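Local atomic coordinates of penicillin-binding protein 2 (Pbp2) (Helicobacter pylori, PDB entry 5LP5), a protein that probably cross-links peptidoglycan peptides as a penicillin-binding transpeptidase of cell-wall synthesis, and forms a complex with MreC. Residues Val73-Gly78 against Ile119-Phe124; Arg388-Gly393 against Leu445-Leu450; Val405-Asp410 against Ser436-Pro441. All coordinates share one frame; numbering follows the deposited sequence.

How the contacts relate
Contact 1 lies in the dimerisation domain. Contacts 2 and 3 both lie in the transpeptidase domain, on the opposite side of the chain's centre. The centre of contact 1 is about 54 Å from that of contact 2 and about 53 Å from that of contact 3. Contacts 2 and 3 have centres about 11 Å apart and touch. Phe392 CB of contact 2 packs on Val408 CG2 of contact 3 at 3.5 Å. Contact 3 is nested along the chain inside the loop that contact 2 closes. In contact 2 the Tyr447 side chain lies near Ser311 and Lys314 of the probable active-site SxxK motif without touching them.

Contact 1. Residues Val73-Gly78 against Ile119-Phe124; sequences VFLPSG and IKVVGF
Phe74 and Lys120 stand on one face of an antiparallel pair of strands, 63-76 and 118-125, in the dimerisation domain. Strand 63-76 also pairs antiparallel with strand 144-152. Val73, Leu75, Ile119 and Val122 turn to the other face. The Phe74 side chain runs beside its own backbone N, with CG anti to the carbonyl carbon (chi1 -74°). This lays the ring against the backbone of Lys120. Lys120 CA sits over one ring face, offset toward the rim, and makes a CH-pi contact at 3.9 Å from the centroid of the Phe74 ring. Lys120 CB continues over the same face, 3.6 Å from Phe74 CE1. The ammonium end of Lys120 leads away, to a weak hydrogen bond with Asn111.

Leu75 CD1, on the other face, meets CG2 of Val121 at 3.5 Å; Val121 stands at the corner of its strand. Leu75 and Val73 also pack on helix 81-94, while Val121 and Val122 reach Leu103 of helix 102-107. At the strand end the tip of Ile119, CD1, touches Ser77 CB at 3.7 Å. Ser77 OG is hydrogen-bonded to Asn117 O.

The backbones hold this register. Leu75 and Ile119 exchange two hydrogen bonds, of which Ile119 N to Leu75 O is the straighter (2.9 Å, 167° at the hydrogen). Val73 N donates to Val122 O at 2.8 Å. Val73 O is gripped twice, by Val121 N at 2.7 Å and weakly by Val122 N. Two residues thus face one, which defines a classic beta bulge. The chain of 118-125 turns a corner there.

The bonds that cross are all between backbone groups, and the side chains add apolar and CH-pi contacts. The pairing therefore rests on main-chain polarity and hydrophobic cover, with no charge paired across the two strands.

Contact 2. Residues Arg388-Gly393 against Leu445-Leu450; sequences REVGFG and LAYTGL
Tyr447 OH is gripped by two hydrogen bonds, one to Val312 O and one from Gly316 N. Val312 lies just before helix 314-324 of the transpeptidase domain, and Gly316 is in its first turn. SxxK is the active-site motif of penicillin-binding transpeptidases, and here it is probably Ser311 to Lys314; the domain belongs to the beta-lactamase-like clan. Tyr447 itself sits on helix 441-453, with CG anti to the backbone N (chi1 157°). The two bonds at OH hold the far end of its ring.

Val390 and Phe392, in the turn that follows helix 380-389, pack on this ring. Phe392 points its edge at the ring face in an edge-to-face pair, with centroids of the Phe392 and Tyr447 rings 4.8 Å apart and planes at 55°. Val390 lies alongside Tyr447, its CG2 3.7 Å from Tyr447 CD1. Gly391, between Val390 and Phe392, turns the chain with a positive phi (100°).

One turn further along helix 441-453, Leu450 crosses Val390 at about a right angle, its CD2 3.8 Å from Val390 CA. Phe392 CE1 stands over the centre of the Tyr447 ring, 3.6 Å above its plane.

Contact 3. Residues Val405-Asp410 against Ser436-Pro441; sequences VGIVPD and SFLATP
Ile407 and Leu438 form a single antiparallel beta bridge between two irregular segments. Ile407 N donates to Leu438 O at 3.2 Å, on a lone pair of that oxygen and in the carbonyl plane. Leu438 N returns the bond to Ile407 O, also 3.2 Å, and nearly straight at 168°. The two residues make a hydrogen-bonded pair. Gly406 brings its CA close against the same Leu438 O in a CA-H...O contact, so this oxygen is met by two neighbours in sequence.

Side chains fill in beside the bridge. Phe437 has CG anti to its backbone N (chi1 -160°), which carries the ring alongside Val408, and its CE1 meets Val408 CG2 at 4.0 Å. Phe437 CD1 also lies 3.3 Å from Ile407 O. Pro409 lies across the backbone of Ser436 and Phe437, and its CD is 3.7 Å from Phe437 CA. Ile407 CG2 lies against Ser436 O, while the other branch ends in CD1, near Leu438 CD1.

A second shell surrounds these residues. Phe392 stands edge-to-face with Phe437 and also touches Val408 and Ala439. Leu387 touches the Phe437 side chain, and Thr430 touches both Phe437 and Pro409. Ala439 is joined by a backbone hydrogen bond to Tyr307.

Both segments lead into helices of the transpeptidase domain. Asp410 is the N-cap of helix 411-418, and its OD1 accepts from Trp413 N. Thr440 is the N-cap of helix 441-453: its hydroxyl caps a backbone N, and Gln443 OE1 accepts from Thr440 N in the manner of a capping box. The bridge thus joins the lead-ins of two helices, with helix 380-389 against Val408 and Phe437 and helix 411-418 against Ile407 and Ser436.

Contact 1. Residues Val73-Gly78 against Ile119-Phe124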
loop_
_atom_site.group_PDB
_atom_site.type_symbol
_atom_site.label_atom_id
_atom_site.label_comp_id
_atom_site.label_asym_id
_atom_site.label_seq_id
_atom_site.Cartn_x
_atom_site.Cartn_y
_atom_site.Cartn_z
ATOM N N VAL A 73 -5.712 0.350 -15.861
ATOM C CA VAL A 73 -5.725 0.904 -17.210
ATOM C C VAL A 73 -6.900 1.864 -17.342
ATOM O O VAL A 73 -8.036 1.501 -17.059
ATOM C CB VAL A 73 -5.774 -0.204 -18.278
ATOM C CG1 VAL A 73 -5.868 0.391 -19.677
ATOM C CG2 VAL A 73 -4.542 -1.092 -18.168
ATOM N N PHE A 74 -6.611 3.084 -17.781
ATOM C CA PHE A 74 -7.596 4.157 -17.821
ATOM C C PHE A 74 -7.816 4.678 -19.240
ATOM O O PHE A 74 -6.863 4.758 -20.037
ATOM C CB PHE A 74 -7.101 5.328 -16.983
ATOM C CG PHE A 74 -7.180 5.109 -15.505
ATOM C CD1 PHE A 74 -8.174 5.736 -14.768
ATOM C CD2 PHE A 74 -6.254 4.313 -14.843
ATOM C CE1 PHE A 74 -8.252 5.569 -13.398
ATOM C CE2 PHE A 74 -6.327 4.136 -13.474
ATOM C CZ PHE A 74 -7.321 4.776 -12.746
ATOM N N LEU A 75 -9.066 5.051 -19.528
ATOM C CA LEU A 75 -9.423 5.778 -20.755
ATOM C C LEU A 75 -9.999 7.155 -20.393
ATOM O O LEU A 75 -10.560 7.324 -19.310
ATOM C CB LEU A 75 -10.425 4.974 -21.576
ATOM C CG LEU A 75 -9.907 3.666 -22.192
ATOM C CD1 LEU A 75 -11.059 2.846 -22.766
ATOM C CD2 LEU A 75 -8.857 3.916 -23.273
ATOM N N PRO A 76 -9.846 8.153 -21.284
ATOM C CA PRO A 76 -10.369 9.482 -20.949
ATOM C C PRO A 76 -11.905 9.532 -21.049
ATOM O O PRO A 76 -12.497 8.826 -21.872
ATOM C CB PRO A 76 -9.688 10.395 -21.973
ATOM C CG PRO A 76 -9.411 9.514 -23.145
ATOM C CD PRO A 76 -9.242 8.112 -22.629
ATOM N N SER A 77 -12.539 10.329 -20.191
ATOM C CA SER A 77 -14.003 10.418 -20.162
ATOM C C SER A 77 -14.528 11.273 -21.313
ATOM O O SER A 77 -13.870 12.213 -21.756
ATOM C CB SER A 77 -14.497 10.980 -18.818
ATOM O OG SER A 77 -13.985 12.278 -18.552
ATOM N N GLY A 78 -15.719 10.939 -21.795
ATOM C CA GLY A 78 -16.376 11.730 -22.839
ATOM C C GLY A 78 -15.853 11.402 -24.223
ATOM O O GLY A 78 -15.475 12.287 -24.984
ATOM N N ILE A 119 -11.198 7.576 -16.498
ATOM C CA ILE A 119 -12.046 6.449 -16.069
ATOM C C ILE A 119 -11.308 5.095 -16.066
ATOM O O ILE A 119 -10.728 4.694 -17.074
ATOM C CB ILE A 119 -13.284 6.321 -16.992
ATOM C CG1 ILE A 119 -14.153 7.580 -16.865
ATOM C CG2 ILE A 119 -14.084 5.061 -16.660
ATOM C CD1 ILE A 119 -15.420 7.605 -17.704
ATOM N N LYS A 120 -11.386 4.369 -14.952
ATOM C CA LYS A 120 -10.645 3.109 -14.777
ATOM C C LYS A 120 -11.295 1.911 -15.481
ATOM O O LYS A 120 -12.284 1.386 -15.008
ATOM C CB LYS A 120 -10.474 2.788 -13.276
ATOM C CG LYS A 120 -9.670 1.516 -13.003
ATOM C CD LYS A 120 -9.314 1.357 -11.537
ATOM C CE LYS A 120 -10.533 0.948 -10.732
ATOM N NZ LYS A 120 -10.298 1.076 -9.271
ATOM N N VAL A 121 -10.720 1.444 -16.579
ATOM C CA VAL A 121 -11.296 0.297 -17.303
ATOM C C VAL A 121 -10.933 -1.077 -16.713
ATOM O O VAL A 121 -11.816 -1.895 -16.445
ATOM C CB VAL A 121 -10.905 0.294 -18.790
ATOM C CG1 VAL A 121 -11.556 -0.884 -19.508
ATOM C CG2 VAL A 121 -11.306 1.603 -19.452
ATOM N N VAL A 122 -9.639 -1.351 -16.569
ATOM C CA VAL A 122 -9.184 -2.515 -15.806
ATOM C C VAL A 122 -8.496 -2.021 -14.560
ATOM O O VAL A 122 -7.698 -1.097 -14.625
ATOM C CB VAL A 122 -8.178 -3.386 -16.576
ATOM C CG1 VAL A 122 -7.861 -4.635 -15.779
ATOM C CG2 VAL A 122 -8.737 -3.774 -17.933
ATOM N N GLY A 123 -8.810 -2.638 -13.435
ATOM C CA GLY A 123 -8.226 -2.262 -12.157
ATOM C C GLY A 123 -7.583 -3.473 -11.525
ATOM O O GLY A 123 -7.710 -4.597 -12.026
ATOM N N PHE A 124 -6.848 -3.238 -10.440
ATOM C CA PHE A 124 -6.147 -4.299 -9.727
ATOM C C PHE A 124 -5.383 -5.177 -10.685
ATOM O O PHE A 124 -5.804 -6.294 -10.957
ATOM C CB PHE A 124 -7.141 -5.180 -8.987
ATOM C CG PHE A 124 -7.581 -4.631 -7.679
ATOM C CD1 PHE A 124 -7.557 -3.258 -7.419
ATOM C CD2 PHE A 124 -8.051 -5.499 -6.701
ATOM C CE1 PHE A 124 -7.984 -2.763 -6.199
ATOM C CE2 PHE A 124 -8.480 -5.014 -5.486
ATOM C CZ PHE A 124 -8.447 -3.642 -5.233
#

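Contact 2. Residues Arg388-Gly393 against Leu445-Leu450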
loop_
_atom_site.group_PDB
_atom_site.type_symbol
_atom_site.label_atom_id
_atom_site.label_comp_id
_atom_site.label_asym_id
_atom_site.label_seq_id
_atom_site.Cartn_x
_atom_site.Cartn_y
_atom_site.Cartn_z
ATOM N N ARG A 388 -21.282 -4.386 39.416
ATOM C CA ARG A 388 -21.159 -3.293 38.449
ATOM C C ARG A 388 -19.944 -2.424 38.738
ATOM O O ARG A 388 -19.403 -1.791 37.844
ATOM C CB ARG A 388 -22.415 -2.421 38.464
ATOM C CG ARG A 388 -23.605 -3.002 37.689
ATOM C CD ARG A 388 -24.802 -2.052 37.633
ATOM N NE ARG A 388 -24.442 -0.815 36.934
ATOM C CZ ARG A 388 -24.671 -0.536 35.644
ATOM N NH1 ARG A 388 -25.313 -1.388 34.854
ATOM N NH2 ARG A 388 -24.248 0.625 35.142
ATOM N N GLU A 389 -19.522 -2.383 39.990
ATOM C CA GLU A 389 -18.300 -1.675 40.353
ATOM C C GLU A 389 -17.061 -2.393 39.861
ATOM O O GLU A 389 -16.081 -1.735 39.544
ATOM C CB GLU A 389 -18.200 -1.493 41.868
ATOM C CG GLU A 389 -19.035 -0.352 42.407
ATOM C CD GLU A 389 -19.099 -0.319 43.928
ATOM O OE1 GLU A 389 -18.440 -1.163 44.581
ATOM O OE2 GLU A 389 -19.812 0.569 44.465
ATOM N N VAL A 390 -17.094 -3.726 39.825
ATOM C CA VAL A 390 -15.964 -4.521 39.308
ATOM C C VAL A 390 -16.011 -4.728 37.783
ATOM O O VAL A 390 -15.261 -5.563 37.253
ATOM C CB VAL A 390 -15.797 -5.896 40.021
ATOM C CG1 VAL A 390 -15.651 -5.712 41.522
ATOM C CG2 VAL A 390 -16.942 -6.851 39.721
ATOM N N GLY A 391 -16.903 -3.999 37.103
ATOM C CA GLY A 391 -16.853 -3.813 35.648
ATOM C C GLY A 391 -17.769 -4.653 34.764
ATOM O O GLY A 391 -17.445 -4.862 33.594
ATOM N N PHE A 392 -18.897 -5.128 35.294
ATOM C CA PHE A 392 -19.815 -6.015 34.526
ATOM C C PHE A 392 -21.008 -5.315 33.854
ATOM O O PHE A 392 -21.669 -5.884 32.945
ATOM C CB PHE A 392 -20.357 -7.134 35.418
ATOM C CG PHE A 392 -19.456 -8.322 35.512
ATOM C CD1 PHE A 392 -18.713 -8.555 36.651
ATOM C CD2 PHE A 392 -19.357 -9.206 34.459
ATOM C CE1 PHE A 392 -17.891 -9.662 36.738
ATOM C CE2 PHE A 392 -18.531 -10.305 34.536
ATOM C CZ PHE A 392 -17.798 -10.536 35.676
ATOM N N GLY A 393 -21.291 -4.099 34.297
ATOM C CA GLY A 393 -22.434 -3.359 33.763
ATOM C C GLY A 393 -22.147 -2.643 32.461
ATOM O O GLY A 393 -23.007 -2.537 31.602
ATOM N N LEU A 445 -12.153 -10.237 31.520
ATOM C CA LEU A 445 -10.722 -9.919 31.503
ATOM C C LEU A 445 -10.371 -8.699 32.347
ATOM O O LEU A 445 -9.421 -8.757 33.158
ATOM C CB LEU A 445 -10.257 -9.682 30.061
ATOM C CG LEU A 445 -8.818 -9.193 29.857
ATOM C CD1 LEU A 445 -7.802 -10.311 29.992
ATOM C CD2 LEU A 445 -8.681 -8.536 28.503
ATOM N N ALA A 446 -11.089 -7.592 32.141
ATOM C CA ALA A 446 -10.826 -6.378 32.905
ATOM C C ALA A 446 -11.046 -6.658 34.395
ATOM O O ALA A 446 -10.250 -6.258 35.265
ATOM C CB ALA A 446 -11.723 -5.250 32.439
ATOM N N TYR A 447 -12.143 -7.349 34.657
ATOM C CA TYR A 447 -12.522 -7.783 35.993
ATOM C C TYR A 447 -11.418 -8.610 36.640
ATOM O O TYR A 447 -11.011 -8.325 37.771
ATOM C CB TYR A 447 -13.856 -8.568 35.882
ATOM C CG TYR A 447 -14.198 -9.563 36.969
ATOM C CD1 TYR A 447 -14.501 -9.152 38.264
ATOM C CD2 TYR A 447 -14.281 -10.916 36.671
ATOM C CE1 TYR A 447 -14.846 -10.068 39.246
ATOM C CE2 TYR A 447 -14.619 -11.842 37.636
ATOM C CZ TYR A 447 -14.906 -11.421 38.927
ATOM O OH TYR A 447 -15.269 -12.366 39.866
ATOM N N THR A 448 -10.919 -9.620 35.929
ATOM C CA THR A 448 -9.825 -10.456 36.446
ATOM C C THR A 448 -8.531 -9.656 36.792
ATOM O O THR A 448 -7.855 -9.959 37.774
ATOM C CB THR A 448 -9.476 -11.566 35.440
ATOM O OG1 THR A 448 -10.658 -12.303 35.121
ATOM C CG2 THR A 448 -8.406 -12.491 36.002
ATOM N N GLY A 449 -8.202 -8.650 35.984
ATOM C CA GLY A 449 -7.046 -7.807 36.244
ATOM C C GLY A 449 -7.271 -6.763 37.335
ATOM O O GLY A 449 -6.310 -6.197 37.860
ATOM N N LEU A 450 -8.531 -6.475 37.656
ATOM C CA LEU A 450 -8.843 -5.673 38.837
ATOM C C LEU A 450 -8.570 -6.462 40.121
ATOM O O LEU A 450 -7.976 -5.943 41.075
ATOM C CB LEU A 450 -10.293 -5.200 38.816
ATOM C CG LEU A 450 -10.785 -4.433 40.052
ATOM C CD1 LEU A 450 -9.967 -3.185 40.302
ATOM C CD2 LEU A 450 -12.244 -4.045 39.890
#

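Contact 3. Residues Val405-Asp410 against Ser436-Pro441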
loop_
_atom_site.group_PDB
_atom_site.type_symbol
_atom_site.label_atom_id
_atom_site.label_comp_id
_atom_site.label_asym_id
_atom_site.label_seq_id
_atom_site.Cartn_x
_atom_site.Cartn_y
_atom_site.Cartn_z
ATOM N N VAL A 405 -22.144 -3.369 26.237
ATOM C CA VAL A 405 -22.337 -3.436 27.690
ATOM C C VAL A 405 -23.118 -4.683 27.980
ATOM O O VAL A 405 -23.882 -5.183 27.134
ATOM C CB VAL A 405 -23.122 -2.232 28.288
ATOM C CG1 VAL A 405 -22.344 -0.934 28.083
ATOM C CG2 VAL A 405 -24.544 -2.120 27.727
ATOM N N GLY A 406 -22.962 -5.168 29.194
ATOM C CA GLY A 406 -23.667 -6.371 29.566
ATOM C C GLY A 406 -25.060 -6.110 30.085
ATOM O O GLY A 406 -25.726 -5.146 29.715
ATOM N N ILE A 407 -25.486 -7.027 30.932
ATOM C CA ILE A 407 -26.642 -6.860 31.756
ATOM C C ILE A 407 -26.276 -7.436 33.098
ATOM O O ILE A 407 -26.038 -8.636 33.211
ATOM C CB ILE A 407 -27.839 -7.648 31.202
ATOM C CG1 ILE A 407 -28.343 -6.989 29.921
ATOM C CG2 ILE A 407 -28.958 -7.711 32.233
ATOM C CD1 ILE A 407 -29.281 -7.867 29.130
ATOM N N VAL A 408 -26.203 -6.580 34.102
ATOM C CA VAL A 408 -26.163 -7.039 35.486
ATOM C C VAL A 408 -27.591 -6.976 36.017
ATOM O O VAL A 408 -28.075 -5.902 36.394
ATOM C CB VAL A 408 -25.206 -6.192 36.368
ATOM C CG1 VAL A 408 -25.358 -6.559 37.844
ATOM C CG2 VAL A 408 -23.766 -6.402 35.929
ATOM N N PRO A 409 -28.274 -8.125 36.041
ATOM C CA PRO A 409 -29.693 -8.070 36.335
ATOM C C PRO A 409 -29.961 -7.592 37.757
ATOM O O PRO A 409 -29.295 -8.038 38.699
ATOM C CB PRO A 409 -30.145 -9.522 36.156
ATOM C CG PRO A 409 -28.926 -10.311 36.470
ATOM C CD PRO A 409 -27.783 -9.504 35.961
ATOM N N ASP A 410 -30.912 -6.666 37.888
ATOM C CA ASP A 410 -31.373 -6.230 39.190
ATOM C C ASP A 410 -32.909 -6.107 39.219
ATOM O O ASP A 410 -33.619 -6.518 38.286
ATOM C CB ASP A 410 -30.623 -4.943 39.642
ATOM C CG ASP A 410 -31.055 -3.683 38.892
ATOM O OD1 ASP A 410 -31.959 -3.751 38.045
ATOM O OD2 ASP A 410 -30.500 -2.598 39.158
ATOM N N SER A 436 -30.521 -14.049 33.973
ATOM C CA SER A 436 -30.472 -12.877 33.100
ATOM C C SER A 436 -29.114 -12.118 33.114
ATOM O O SER A 436 -29.043 -10.943 32.737
ATOM C CB SER A 436 -31.652 -11.952 33.432
ATOM O OG SER A 436 -32.871 -12.499 32.933
ATOM N N PHE A 437 -28.038 -12.797 33.518
ATOM C CA PHE A 437 -26.694 -12.182 33.622
ATOM C C PHE A 437 -25.900 -12.462 32.347
ATOM O O PHE A 437 -25.729 -13.624 31.981
ATOM C CB PHE A 437 -25.939 -12.751 34.848
ATOM C CG PHE A 437 -24.775 -11.889 35.355
ATOM C CD1 PHE A 437 -24.108 -10.979 34.544
ATOM C CD2 PHE A 437 -24.342 -12.027 36.676
ATOM C CE1 PHE A 437 -23.053 -10.219 35.045
ATOM C CE2 PHE A 437 -23.294 -11.270 37.173
ATOM C CZ PHE A 437 -22.645 -10.366 36.356
ATOM N N LEU A 438 -25.432 -11.394 31.692
ATOM C CA LEU A 438 -24.586 -11.498 30.488
ATOM C C LEU A 438 -23.349 -10.579 30.492
ATOM O O LEU A 438 -23.408 -9.410 30.879
ATOM C CB LEU A 438 -25.411 -11.200 29.244
ATOM C CG LEU A 438 -26.565 -12.140 28.969
ATOM C CD1 LEU A 438 -27.360 -11.607 27.784
ATOM C CD2 LEU A 438 -26.059 -13.549 28.716
ATOM N N ALA A 439 -22.230 -11.121 30.034
ATOM C CA ALA A 439 -21.004 -10.359 29.955
ATOM C C ALA A 439 -20.264 -10.693 28.685
ATOM O O ALA A 439 -20.584 -11.674 28.019
ATOM C CB ALA A 439 -20.134 -10.644 31.159
ATOM N N THR A 440 -19.295 -9.831 28.354
ATOM C CA THR A 440 -18.371 -10.017 27.227
ATOM C C THR A 440 -17.064 -10.555 27.775
ATOM O O THR A 440 -16.703 -10.255 28.905
ATOM C CB THR A 440 -18.089 -8.682 26.482
ATOM O OG1 THR A 440 -17.609 -7.669 27.397
ATOM C CG2 THR A 440 -19.345 -8.173 25.754
ATOM N N PRO A 441 -16.350 -11.378 26.989
ATOM C CA PRO A 441 -14.996 -11.771 27.371
ATOM C C PRO A 441 -14.104 -10.613 27.775
ATOM O O PRO A 441 -13.271 -10.781 28.654
ATOM C CB PRO A 441 -14.471 -12.452 26.118
ATOM C CG PRO A 441 -15.678 -13.087 25.534
ATOM C CD PRO A 441 -16.820 -12.157 25.832
#